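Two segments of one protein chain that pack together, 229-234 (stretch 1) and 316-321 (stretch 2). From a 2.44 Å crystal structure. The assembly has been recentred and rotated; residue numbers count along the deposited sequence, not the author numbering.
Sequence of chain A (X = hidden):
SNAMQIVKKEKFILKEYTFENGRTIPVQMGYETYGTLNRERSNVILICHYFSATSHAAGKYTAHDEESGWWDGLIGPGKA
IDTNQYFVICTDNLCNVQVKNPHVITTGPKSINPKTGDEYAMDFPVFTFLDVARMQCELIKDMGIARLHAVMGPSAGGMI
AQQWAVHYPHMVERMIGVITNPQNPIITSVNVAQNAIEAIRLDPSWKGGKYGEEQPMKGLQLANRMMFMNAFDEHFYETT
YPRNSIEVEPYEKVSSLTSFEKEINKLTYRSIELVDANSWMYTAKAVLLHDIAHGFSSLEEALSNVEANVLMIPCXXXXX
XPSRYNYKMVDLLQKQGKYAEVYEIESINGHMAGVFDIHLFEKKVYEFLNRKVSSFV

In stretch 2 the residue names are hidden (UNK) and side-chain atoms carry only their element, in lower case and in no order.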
HETATM    1  N   MSE A 229       8.732  -2.207  -4.564  1.00 21.53           N
HETATM    2  CA  MSE A 229       8.178  -3.439  -5.107  1.00 22.13           C
HETATM    3  C   MSE A 229       7.627  -3.325  -6.539  1.00 22.17           C
HETATM    4  O   MSE A 229       7.255  -4.332  -7.090  1.00 22.16           O
HETATM    5  CB  MSE A 229       7.083  -4.033  -4.218  1.00 21.44           C
HETATM    6  CG  MSE A 229       7.531  -4.407  -2.825  1.00 21.93           C
HETATM    7 SE   MSE A 229       9.057  -5.590  -2.805  0.65 22.38          SE
HETATM    8  CE  MSE A 229       8.317  -7.103  -3.871  1.00 17.21           C
ATOM      9  N   ASN A 230       7.616  -2.149  -7.155  1.00 22.24           N
ATOM     10  CA  ASN A 230       7.326  -2.071  -8.595  1.00 22.96           C
ATOM     11  C   ASN A 230       8.491  -1.591  -9.449  1.00 21.75           C
ATOM     12  O   ASN A 230       8.361  -1.436 -10.689  1.00 21.65           O
ATOM     13  CB  ASN A 230       6.085  -1.199  -8.825  1.00 23.88           C
ATOM     14  CG  ASN A 230       4.812  -1.894  -8.373  1.00 28.45           C
ATOM     15  OD1 ASN A 230       4.357  -2.889  -9.022  1.00 31.96           O
ATOM     16  ND2 ASN A 230       4.273  -1.451  -7.196  1.00 28.54           N
ATOM     17  N   ALA A 231       9.628  -1.392  -8.794  1.00 20.62           N
ATOM     18  CA  ALA A 231      10.796  -0.803  -9.455  1.00 20.51           C
ATOM     19  C   ALA A 231      11.542  -1.789 -10.338  1.00 19.56           C
ATOM     20  O   ALA A 231      12.280  -1.358 -11.195  1.00 19.56           O
ATOM     21  CB  ALA A 231      11.741  -0.144  -8.435  1.00 19.38           C
ATOM     22  N   PHE A 232      11.312  -3.091 -10.178  1.00 19.44           N
ATOM     23  CA  PHE A 232      12.082  -4.119 -10.920  1.00 19.76           C
ATOM     24  C   PHE A 232      11.096  -5.078 -11.618  1.00 20.40           C
ATOM     25  O   PHE A 232       9.892  -4.923 -11.462  1.00 21.62           O
ATOM     26  CB  PHE A 232      13.000  -4.902  -9.981  1.00 19.64           C
ATOM     27  CG  PHE A 232      14.029  -4.059  -9.232  1.00 19.61           C
ATOM     28  CD1 PHE A 232      15.316  -3.908  -9.720  1.00 20.81           C
ATOM     29  CD2 PHE A 232      13.711  -3.461  -8.029  1.00 22.27           C
ATOM     30  CE1 PHE A 232      16.283  -3.119  -9.032  1.00 23.65           C
ATOM     31  CE2 PHE A 232      14.648  -2.671  -7.322  1.00 25.34           C
ATOM     32  CZ  PHE A 232      15.946  -2.494  -7.832  1.00 24.21           C
ATOM     33  N   ASP A 233      11.584  -6.036 -12.392  1.00 20.58           N
ATOM     34  CA  ASP A 233      10.748  -7.134 -12.920  1.00 21.71           C
ATOM     35  C   ASP A 233      10.373  -8.043 -11.767  1.00 21.91           C
ATOM     36  O   ASP A 233      11.099  -8.121 -10.783  1.00 21.68           O
ATOM     37  CB  ASP A 233      11.553  -7.973 -13.913  1.00 22.72           C
ATOM     38  CG  ASP A 233      10.733  -9.067 -14.586  1.00 25.99           C
ATOM     39  OD1 ASP A 233       9.976  -8.768 -15.550  1.00 29.80           O
ATOM     40  OD2 ASP A 233      10.872 -10.247 -14.178  1.00 27.53           O
ATOM     41  N   GLU A 234       9.241  -8.750 -11.878  1.00 21.90           N
ATOM     42  CA  GLU A 234       8.838  -9.640 -10.803  1.00 21.60           C
ATOM     43  C   GLU A 234       9.901 -10.708 -10.466  1.00 21.30           C
ATOM     44  O   GLU A 234      10.118 -11.058  -9.301  1.00 20.92           O
ATOM     45  CB  GLU A 234       7.484 -10.281 -11.100  1.00 22.11           C
ATOM     46  CG  GLU A 234       7.435 -11.249 -12.249  1.00 22.54           C
ATOM     47  CD  GLU A 234       7.905 -12.639 -11.884  1.00 24.93           C
ATOM     48  OE1 GLU A 234       7.999 -13.447 -12.824  1.00 27.66           O
ATOM     49  OE2 GLU A 234       8.188 -12.918 -10.691  1.00 23.57           O
ATOM     50  N   UNK A 316      10.801  -2.760 -21.455  1.00 23.21           N
ATOM     51  CA  UNK A 316       9.700  -3.695 -21.635  1.00 24.01           C
ATOM     52  C   UNK A 316       9.176  -4.363 -20.354  1.00 23.73           C
ATOM     53  O   UNK A 316       8.003  -4.714 -20.274  1.00 23.26           O
ATOM     54  n   UNK A 316       7.862  -8.274 -24.303  1.00 43.22           N
ATOM     55  c   UNK A 316       9.113  -5.827 -22.909  1.00 29.89           C
ATOM     56  c   UNK A 316      10.169  -4.777 -22.569  1.00 25.60           C
ATOM     57  c   UNK A 316       8.572  -7.178 -24.963  1.00 39.15           C
ATOM     58  c   UNK A 316       9.665  -6.707 -24.023  1.00 35.81           C
ATOM     59  N   UNK A 317      10.051  -4.540 -19.369  1.00 23.00           N
ATOM     60  CA  UNK A 317       9.674  -5.111 -18.095  1.00 22.39           C
ATOM     61  C   UNK A 317       9.307  -4.065 -17.039  1.00 22.06           C
ATOM     62  O   UNK A 317       9.149  -4.398 -15.861  1.00 21.17           O
ATOM     63  n   UNK A 317      11.170  -8.001 -20.558  1.00 22.99           N
ATOM     64  c   UNK A 317      10.992  -7.282 -18.299  1.00 21.29           C
ATOM     65  o   UNK A 317      12.527  -6.336 -19.915  1.00 25.67           O
ATOM     66  c   UNK A 317      11.634  -7.172 -19.657  1.00 23.65           C
ATOM     67  c   UNK A 317      10.825  -5.966 -17.577  1.00 22.61           C
ATOM     68  N   UNK A 318       9.185  -2.804 -17.437  1.00 22.15           N
ATOM     69  CA  UNK A 318       8.839  -1.730 -16.476  1.00 22.01           C
ATOM     70  C   UNK A 318       7.392  -1.868 -16.088  1.00 21.69           C
ATOM     71  O   UNK A 318       6.515  -1.755 -16.962  1.00 21.06           O
ATOM     72  o   UNK A 318       9.757   1.722 -16.537  1.00 19.49           O
ATOM     73  o   UNK A 318       8.419   0.719 -15.081  1.00 19.49           O
ATOM     74  c   UNK A 318       9.037  -0.367 -17.139  1.00 22.29           C
ATOM     75  c   UNK A 318       9.070   0.763 -16.167  1.00 21.33           C
ATOM     76  N   UNK A 319       7.153  -2.124 -14.798  1.00 21.48           N
ATOM     77  CA  UNK A 319       5.820  -2.201 -14.243  1.00 21.72           C
ATOM     78  C   UNK A 319       5.245  -0.843 -13.866  1.00 22.31           C
ATOM     79  O   UNK A 319       4.003  -0.708 -13.662  1.00 22.86           O
ATOM     80  c   UNK A 319       5.802  -3.070 -13.003  1.00 21.87           C
ATOM     81  c   UNK A 319       5.111  -5.409 -13.819  1.00 22.98           C
ATOM     82  c   UNK A 319       6.511  -5.095 -11.717  1.00 25.39           C
ATOM     83  c   UNK A 319       6.186  -4.551 -13.133  1.00 24.68           C
ATOM     84  N   UNK A 320       6.108   0.158 -13.701  1.00 22.86           N
ATOM     85  CA  UNK A 320       5.645   1.501 -13.280  1.00 23.29           C
ATOM     86  C   UNK A 320       5.248   2.297 -14.489  1.00 23.18           C
ATOM     87  O   UNK A 320       4.298   3.059 -14.437  1.00 24.34           O
ATOM     88  c   UNK A 320       6.967   1.810 -11.094  1.00 24.41           C
ATOM     89  c   UNK A 320       5.824   2.255 -10.152  1.00 25.32           C
ATOM     90  c   UNK A 320       8.333   2.358 -10.647  1.00 23.11           C
ATOM     91  c   UNK A 320       6.719   2.280 -12.517  1.00 23.83           C
ATOM     92  N   UNK A 321       5.971   2.104 -15.580  1.00 22.81           N
ATOM     93  CA  UNK A 321       5.772   2.876 -16.780  1.00 22.68           C
ATOM     94  C   UNK A 321       5.677   1.946 -17.992  1.00 23.27           C
ATOM     95  O   UNK A 321       6.664   1.729 -18.711  1.00 22.99           O
ATOM     96  n   UNK A 321       5.481   6.423 -14.683  1.00 19.90           N
ATOM     97  c   UNK A 321       6.989   4.998 -15.874  1.00 21.65           C
ATOM     98  c   UNK A 321       5.721   5.828 -15.820  1.00 21.80           C
ATOM     99  o   UNK A 321       4.931   5.883 -16.783  1.00 25.60           O
ATOM    100  c   UNK A 321       6.931   3.870 -16.949  1.00 22.88           C
TER
HETATM  101  O   HOH W   1       9.510  -2.523 -12.874  1.00 15.33           O
HETATM  102  O   HOH W   2       7.950  -6.876 -15.807  1.00 29.71           O

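Position 316 carries five side-chain atoms, four carbons in an unbranched row ending in a nitrogen, and makes no contact with stretch 1, so the chain itself identifies it: a straight four-carbon arm tipped by nitrogen is lysine, Lys316. CG of Lys316, its closest side-chain atom, is still 8.0 Å from OD1 of Asp233.

At position 317 there are three side-chain carbons, the third bonded to one oxygen and one nitrogen; the middle carbon lies against OD1 of Asp233. That terminal carboxamide defines glutamine, Gln317. Its CA-to-CB bond points toward stretch 1 while its end leads away, and the contact is made partway along the side chain: CG of Gln317 lies 3.3 Å from OD1 of Asp233. Both OE1 and NE2 are hydrogen-bonded elsewhere in the structure.

Position 318 has two side-chain carbons, the second carrying two oxygens, and no contact with stretch 1. A carboxylate directly beyond CB means aspartate, Asp318. OD1 of Asp318 accepts hydrogen bonds from N of position 320 at 2.7 Å and from N of position 321 at 2.9 Å, holding the following backbone to one oxygen, while OD2 is hydrogen-bonded elsewhere in the structure.

Position 319 shows four carbons, forked at the second, and no polar side-chain atom; one branch carbon meets O of Phe232. The fork beyond CB gives leucine, Leu319. Its CA-to-CB bond points toward stretch 1; CD1 of Leu319 reaches to 3.4 Å from O of Phe232, while its CB lies 3.8 Å from O of Asn230.

The four carbons at position 320 are again forked at the second, and the fork lies against O and CB of Asn230. This too is leucine, Leu320. Its CA-to-CB bond runs sideways, but the end comes nearer: CG of Leu320 is 3.6 Å from O of Asn230, its CD2 is 3.7 Å from CB of Asn230, and its CD1 is 4.2 Å from CA of Ala231.

Position 321 has three carbons, the third bearing one oxygen and one nitrogen, and does not touch stretch 1; it is glutamine, Gln321. CB of Gln321 is the side-chain atom nearest stretch 1, at 8.3 Å from O of Asn230, and both polar ends are hydrogen-bonded elsewhere.

The contact buries 321 Å² in total, without a direct hydrogen bond between the stretches. Aliphatic packing of the two leucines against Asn230 and the neighbouring backbone is joined by water. Water 1 donates to O of Asn230 at 2.7 Å and weakly to O of Phe232 at 2.8 Å, and accepts from N of Leu319 at 3.1 Å, so one molecule links both backbones. Water 2 lies 2.8 Å from both OD1 of Asp233 and O of Gln317, placing a second polar bridge beside the Gln317 contact.

Stretch 2 316-321: KQDLLQ
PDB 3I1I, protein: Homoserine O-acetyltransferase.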